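Local coordinates for Molybdate/tungstate binding protein (Sporomusa ovata, PDB 1FR3) that binds the oxyanions molybdate and tungstate and probably serves in molybdate homeostasis as an intracellular store, at residues Leu9-Lys14 against Ile25-Tyr29. Numbering follows the deposited sequence.
Sequences LEATVK and IVMDY
Y29 sets its ring anti to the backbone N (chi1 -178°), which carries it over segment 9-14 to L9. L9 turns CG anti to its carbonyl carbon (chi1 -55°), which brings CD2 of L9 to the ring. The two side chains cross at about a right angle. CB of L9 makes a CH-pi contact over one face of the Y29 ring, 4.0 Å from the centroid. CD2 of L9 lies 3.8 Å from CE2 of Y29. At the ring edge, O of E10 comes within 3.1 Å of CD1 of Y29. Water 1 joins OH of Y29 to N of E10, and the same hydroxyl hydrogen-bonds T32 of the second subunit. With an alanine at Y29, L9 would probably lose the ring that covers its CB and CD2, and T32 of the second subunit would be left without its hydroxyl partner.

The backbones form an antiparallel hairpin. T12 and D28 are a hydrogen-bonded pair: N of D28 donates to O of T12 at 2.8 Å, and N of T12 donates to O of D28. N of K14 adds a bond to O of V26 at 2.7 Å. V13 and M27 form the next, non-hydrogen-bonded pair. On their face, CB of A11 sits 4.1 Å from CB of M27, and V54 of strand 53-58 touches both V13 and M27.

The K14 chain runs past D28, with CD of K14 3.9 Å from CB of D28, and lays CE against CG1 of V26. NZ forms a salt bridge with E33. Water 2 accepts from NZ and donates to OD2 of D28, so lysine and aspartate meet through solvent. This TOBE-domain hairpin thus combines a buried apolar side, tied to a second subunit, with a charged side where E33 pairs directly with the lysine and D28, reached through water, may add to the balance of charge.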
loop_
_atom_site.group_PDB
_atom_site.type_symbol
_atom_site.label_atom_id
_atom_site.label_comp_id
_atom_site.label_asym_id
_atom_site.label_seq_id
_atom_site.Cartn_x
_atom_site.Cartn_y
_atom_site.Cartn_z
ATOM N N LEU A 9 -9.548 5.986 12.979
ATOM C CA LEU A 9 -10.653 6.940 12.921
ATOM C C LEU A 9 -11.942 6.236 13.347
ATOM O O LEU A 9 -12.362 5.292 12.667
ATOM C CB LEU A 9 -10.811 7.543 11.530
ATOM C CG LEU A 9 -9.574 8.210 10.917
ATOM C CD1 LEU A 9 -9.817 8.482 9.440
ATOM C CD2 LEU A 9 -9.249 9.513 11.636
ATOM N N GLU A 10 -12.543 6.664 14.446
ATOM C CA GLU A 10 -13.786 6.052 14.915
ATOM C C GLU A 10 -14.950 6.563 14.072
ATOM O O GLU A 10 -15.349 7.722 14.198
ATOM C CB GLU A 10 -14.002 6.327 16.404
ATOM C CG GLU A 10 -12.881 5.736 17.257
ATOM C CD GLU A 10 -13.095 5.943 18.740
ATOM O OE1 GLU A 10 -14.080 6.606 19.134
ATOM O OE2 GLU A 10 -12.278 5.444 19.539
ATOM N N ALA A 11 -15.464 5.706 13.201
ATOM C CA ALA A 11 -16.492 6.098 12.249
ATOM C C ALA A 11 -17.750 5.249 12.293
ATOM O O ALA A 11 -17.873 4.324 13.097
ATOM C CB ALA A 11 -15.866 5.990 10.853
ATOM N N THR A 12 -18.704 5.611 11.436
ATOM C CA THR A 12 -19.967 4.877 11.370
ATOM C C THR A 12 -20.223 4.442 9.931
ATOM O O THR A 12 -20.027 5.226 9.001
ATOM C CB THR A 12 -21.148 5.720 11.887
ATOM O OG1 THR A 12 -20.934 6.066 13.263
ATOM C CG2 THR A 12 -22.464 4.965 11.801
ATOM N N VAL A 13 -20.601 3.176 9.745
ATOM C CA VAL A 13 -20.909 2.698 8.391
ATOM C C VAL A 13 -22.216 3.315 7.889
ATOM O O VAL A 13 -23.233 3.236 8.583
ATOM C CB VAL A 13 -21.030 1.166 8.331
ATOM C CG1 VAL A 13 -21.345 0.674 6.926
ATOM C CG2 VAL A 13 -19.750 0.507 8.836
ATOM N N LYS A 14 -22.189 3.880 6.694
ATOM C CA LYS A 14 -23.380 4.455 6.076
ATOM C C LYS A 14 -23.976 3.480 5.058
ATOM O O LYS A 14 -25.177 3.192 5.083
ATOM C CB LYS A 14 -23.081 5.778 5.371
ATOM C CG LYS A 14 -22.610 6.907 6.267
ATOM C CD LYS A 14 -22.722 8.265 5.598
ATOM C CE LYS A 14 -21.751 8.422 4.440
ATOM N NZ LYS A 14 -21.825 9.796 3.850
ATOM N N ILE A 25 -17.008 0.193 1.426
ATOM C CA ILE A 25 -17.570 0.520 2.730
ATOM C C ILE A 25 -17.560 2.049 2.842
ATOM O O ILE A 25 -16.480 2.637 2.862
ATOM C CB ILE A 25 -16.774 -0.069 3.904
ATOM C CG1 ILE A 25 -16.407 -1.536 3.682
ATOM C CG2 ILE A 25 -17.541 0.085 5.214
ATOM C CD1 ILE A 25 -17.537 -2.495 3.441
ATOM N N VAL A 26 -18.745 2.637 2.808
ATOM C CA VAL A 26 -18.871 4.094 2.887
ATOM C C VAL A 26 -19.139 4.450 4.349
ATOM O O VAL A 26 -20.082 3.926 4.943
ATOM C CB VAL A 26 -20.007 4.645 2.013
ATOM C CG1 VAL A 26 -19.969 6.171 2.034
ATOM C CG2 VAL A 26 -19.890 4.148 0.579
ATOM N N MET A 27 -18.292 5.295 4.923
ATOM C CA MET A 27 -18.430 5.643 6.329
ATOM C C MET A 27 -18.501 7.146 6.540
ATOM O O MET A 27 -18.107 7.938 5.683
ATOM C CB MET A 27 -17.198 5.104 7.079
ATOM C CG MET A 27 -17.116 3.584 7.090
ATOM S SD MET A 27 -15.489 2.987 7.611
ATOM C CE MET A 27 -14.542 3.254 6.114
ATOM N N ASP A 28 -19.010 7.528 7.702
ATOM C CA ASP A 28 -19.015 8.928 8.101
ATOM C C ASP A 28 -18.033 9.090 9.266
ATOM O O ASP A 28 -18.076 8.304 10.210
ATOM C CB ASP A 28 -20.389 9.427 8.561
ATOM C CG ASP A 28 -20.305 10.885 8.998
ATOM O OD1 ASP A 28 -20.307 11.130 10.220
ATOM O OD2 ASP A 28 -20.229 11.770 8.123
ATOM N N TYR A 29 -17.169 10.085 9.144
ATOM C CA TYR A 29 -16.249 10.410 10.223
ATOM C C TYR A 29 -16.431 11.893 10.570
ATOM O O TYR A 29 -15.888 12.749 9.873
ATOM C CB TYR A 29 -14.781 10.143 9.871
ATOM C CG TYR A 29 -13.909 10.456 11.080
ATOM C CD1 TYR A 29 -13.998 9.661 12.215
ATOM C CD2 TYR A 29 -13.045 11.531 11.074
ATOM C CE1 TYR A 29 -13.220 9.935 13.328
ATOM C CE2 TYR A 29 -12.266 11.816 12.186
ATOM C CZ TYR A 29 -12.365 11.012 13.297
ATOM O OH TYR A 29 -11.592 11.286 14.407
HETATM O O HOH W 1 -11.415 9.073 15.951
HETATM O O HOH W 2 -20.289 11.503 5.482
#